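Malyl-CoA lyase/beta-methylmalyl-CoA lyase (Methylobacterium extorquens, PDB 5UGR) is a magnesium-binding member of the HpcH/HpaI aldolase/citrate lyase family, built on a TIM barrel and assembled from six chains. Local coordinates at residues A[180-185]-A[203-208]. Numbering follows the deposited sequence.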
ATOM      1  N   GLY A 180      -9.355 -23.347  24.570  1.00 20.76           N
ATOM      2  CA  GLY A 180      -9.798 -22.183  25.253  1.00 19.23           C
ATOM      3  C   GLY A 180      -9.382 -22.275  26.739  1.00 21.40           C
ATOM      4  O   GLY A 180      -8.532 -23.097  27.208  1.00 28.94           O
ATOM      5  N   GLY A 181     -10.018 -21.412  27.472  1.00 17.74           N
ATOM      6  CA  GLY A 181      -9.789 -21.256  28.889  1.00 15.85           C
ATOM      7  C   GLY A 181      -8.662 -20.313  29.253  1.00 17.00           C
ATOM      8  O   GLY A 181      -8.124 -19.631  28.409  1.00 19.95           O
ATOM      9  N   VAL A 182      -8.343 -20.314  30.527  1.00 15.63           N
ATOM     10  CA  VAL A 182      -7.408 -19.395  31.135  1.00 14.77           C
ATOM     11  C   VAL A 182      -6.162 -20.170  31.679  1.00 15.83           C
ATOM     12  O   VAL A 182      -6.021 -21.406  31.483  1.00 19.31           O
ATOM     13  CB  VAL A 182      -8.119 -18.504  32.150  1.00 16.41           C
ATOM     14  CG1 VAL A 182      -9.121 -17.613  31.417  1.00 20.11           C
ATOM     15  CG2 VAL A 182      -8.770 -19.347  33.210  1.00 18.95           C
ATOM     16  N   ASN A 183      -5.243 -19.435  32.268  1.00 15.89           N
ATOM     17  CA  ASN A 183      -3.943 -20.000  32.603  1.00 16.67           C
ATOM     18  C   ASN A 183      -3.367 -19.320  33.828  1.00 15.39           C
ATOM     19  O   ASN A 183      -3.181 -18.078  33.805  1.00 15.51           O
ATOM     20  CB  ASN A 183      -3.027 -19.775  31.384  1.00 16.97           C
ATOM     21  CG  ASN A 183      -1.705 -20.504  31.450  1.00 18.53           C
ATOM     22  OD1 ASN A 183      -1.129 -20.931  30.385  1.00 24.27           O
ATOM     23  ND2 ASN A 183      -1.220 -20.703  32.599  1.00 15.36           N
ATOM     24  N   ALA A 184      -3.148 -20.049  34.905  1.00 17.69           N
ATOM     25  CA  ALA A 184      -2.583 -19.459  36.128  1.00 17.33           C
ATOM     26  C   ALA A 184      -1.282 -18.674  35.914  1.00 16.27           C
ATOM     27  O   ALA A 184      -0.977 -17.783  36.686  1.00 17.04           O
ATOM     28  CB  ALA A 184      -2.308 -20.543  37.148  1.00 19.25           C
ATOM     29  N   ASP A 185      -0.506 -19.075  34.905  1.00 14.23           N
ATOM     30  CA  ASP A 185       0.738 -18.374  34.566  1.00 13.97           C
ATOM     31  C   ASP A 185       0.498 -17.072  33.822  1.00 15.20           C
ATOM     32  O   ASP A 185       1.405 -16.221  33.795  1.00 14.87           O
ATOM     33  CB  ASP A 185       1.682 -19.225  33.732  1.00 16.30           C
ATOM     34  CG  ASP A 185       2.345 -20.357  34.520  1.00 20.94           C
ATOM     35  OD1 ASP A 185       2.476 -20.338  35.764  1.00 23.25           O
ATOM     36  OD2 ASP A 185       2.805 -21.273  33.841  1.00 32.77           O
ATOM     37  N   GLN A 203      -4.899 -12.690  34.123  1.00 13.49           N
ATOM     38  CA  GLN A 203      -5.172 -11.892  32.937  1.00 13.67           C
ATOM     39  C   GLN A 203      -5.820 -12.748  31.867  1.00 14.36           C
ATOM     40  O   GLN A 203      -5.938 -13.971  32.013  1.00 14.81           O
ATOM     41  CB  GLN A 203      -3.875 -11.249  32.400  1.00 13.98           C
ATOM     42  CG  GLN A 203      -3.074 -10.504  33.442  1.00 17.70           C
ATOM     43  CD  GLN A 203      -3.749  -9.365  34.049  1.00 19.42           C
ATOM     44  OE1 GLN A 203      -4.235  -8.463  33.363  1.00 23.98           O
ATOM     45  NE2 GLN A 203      -3.808  -9.393  35.458  1.00 20.75           N
ATOM     46  N   ASP A 204      -6.217 -12.104  30.768  1.00 14.82           N
ATOM     47  CA  ASP A 204      -6.966 -12.788  29.701  1.00 13.80           C
ATOM     48  C   ASP A 204      -6.011 -13.072  28.551  1.00 14.09           C
ATOM     49  O   ASP A 204      -5.674 -12.168  27.800  1.00 13.72           O
ATOM     50  CB  ASP A 204      -8.119 -11.898  29.259  1.00 13.87           C
ATOM     51  CG  ASP A 204      -8.983 -12.501  28.176  1.00 14.36           C
ATOM     52  OD1 ASP A 204      -8.635 -13.548  27.617  1.00 14.82           O
ATOM     53  OD2 ASP A 204     -10.026 -11.868  27.887  1.00 15.50           O
ATOM     54  N   PRO A 205      -5.654 -14.357  28.325  1.00 12.15           N
ATOM     55  CA  PRO A 205      -4.682 -14.673  27.274  1.00 13.71           C
ATOM     56  C   PRO A 205      -5.178 -14.393  25.868  1.00 13.26           C
ATOM     57  O   PRO A 205      -4.373 -14.335  24.938  1.00 15.11           O
ATOM     58  CB  PRO A 205      -4.426 -16.167  27.439  1.00 15.66           C
ATOM     59  CG  PRO A 205      -5.483 -16.647  28.295  1.00 18.57           C
ATOM     60  CD  PRO A 205      -6.148 -15.540  29.018  1.00 13.49           C
ATOM     61  N   TRP A 206      -6.490 -14.247  25.709  1.00 11.85           N
ATOM     62  CA  TRP A 206      -7.094 -14.040  24.396  1.00 13.13           C
ATOM     63  C   TRP A 206      -7.588 -12.613  24.180  1.00 13.23           C
ATOM     64  O   TRP A 206      -8.203 -12.338  23.143  1.00 13.45           O
ATOM     65  CB  TRP A 206      -8.213 -15.070  24.130  1.00 13.15           C
ATOM     66  CG  TRP A 206      -7.899 -16.439  24.645  1.00 13.79           C
ATOM     67  CD1 TRP A 206      -8.547 -17.099  25.664  1.00 15.86           C
ATOM     68  CD2 TRP A 206      -6.769 -17.256  24.284  1.00 14.11           C
ATOM     69  NE1 TRP A 206      -7.923 -18.293  25.896  1.00 15.13           N
ATOM     70  CE2 TRP A 206      -6.826 -18.414  25.075  1.00 14.85           C
ATOM     71  CE3 TRP A 206      -5.773 -17.153  23.321  1.00 14.70           C
ATOM     72  CZ2 TRP A 206      -5.852 -19.418  24.989  1.00 16.50           C
ATOM     73  CZ3 TRP A 206      -4.809 -18.154  23.262  1.00 16.62           C
ATOM     74  CH2 TRP A 206      -4.865 -19.252  24.089  1.00 17.51           C
ATOM     75  N   LEU A 207      -7.320 -11.707  25.127  1.00 11.97           N
ATOM     76  CA  LEU A 207      -7.798 -10.316  25.039  1.00 13.26           C
ATOM     77  C   LEU A 207      -7.325  -9.671  23.756  1.00 12.01           C
ATOM     78  O   LEU A 207      -8.118  -9.058  23.016  1.00 12.57           O
ATOM     79  CB  LEU A 207      -7.325  -9.525  26.269  1.00 12.80           C
ATOM     80  CG  LEU A 207      -7.807  -8.086  26.379  1.00 13.86           C
ATOM     81  CD1 LEU A 207      -7.830  -7.667  27.848  1.00 16.94           C
ATOM     82  CD2 LEU A 207      -6.995  -7.110  25.542  1.00 14.00           C
ATOM     83  N   PHE A 208      -6.026  -9.776  23.461  1.00 11.70           N
ATOM     84  CA  PHE A 208      -5.526  -9.129  22.264  1.00 11.91           C
ATOM     85  C   PHE A 208      -6.179  -9.631  20.982  1.00 11.37           C
ATOM     86  O   PHE A 208      -6.694  -8.866  20.152  1.00 12.57           O
ATOM     87  CB  PHE A 208      -3.991  -9.231  22.211  1.00 12.03           C
ATOM     88  CG  PHE A 208      -3.403  -8.534  20.989  1.00 12.33           C
ATOM     89  CD1 PHE A 208      -3.256  -9.203  19.756  1.00 12.61           C
ATOM     90  CD2 PHE A 208      -3.061  -7.213  21.054  1.00 12.85           C
ATOM     91  CE1 PHE A 208      -2.727  -8.569  18.667  1.00 12.94           C
ATOM     92  CE2 PHE A 208      -2.548  -6.566  19.944  1.00 13.56           C
ATOM     93  CZ  PHE A 208      -2.363  -7.237  18.752  1.00 14.18           C
TER
HETATM   94  O   HOH W   1      -5.342 -16.477  32.807  1.00 16.01           O
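Trp206 reaches across to Gly181 and ties the outgoing limb of a long excursion, 180-185, to its returning limb, 203-208, a worked example of a single indole N-H fastening a loop to the turn that leads into a helix. From CB, CG stands beside the backbone N and anti to the carbonyl carbon (chi1 -38°). The five-membered edge of the ring meets Gly181 O, to which NE1 donates a hydrogen bond at 2.9 Å, with an N-H...O angle of 147°. The donor lies in the carbonyl plane of Gly181, while the oxygen sits at the ring edge, 20° out of the indole plane. CD1 and CE2, the two neighbours of NE1, each lie 3.8 Å from Gly181 O; CZ2, next round the ring, is 4.1 Å from it. Pro205 CB lies 4.0 Å above the centre of the indole, covering one face, and the side chain of Trp206 also touches Val165, Tyr168 and Ala169 of helix 165-172.

Pro205 completes the junction: its CG comes within 4.0 Å of Gly181 O, and its CD meets Val182 CG1 in a light apolar contact. Farther along, a water bridges the limbs, accepting from Asn183 N and donating to Gln203 O. The returning limb is folded by a type I turn from Asp204 to Leu207 and by an Asx turn, in which Trp206 N donates to Asp204 OD1 at 3.0 Å from above the carboxylate plane; Asp204 OD2 forms a salt bridge with Arg244. Trp206 occupies the N-cap position, immediately before helix 207-220.

In sequence the limbs are joined through antiparallel strands 187-189 and 200-202, which project from the TIM barrel. The chemistry implies a sparse joint: the indole bond is the one direct hydrogen bond between the two segments, supplemented by one bridging water, while backbone pairing of Gln203 with Tyr186 joins the limbs further out.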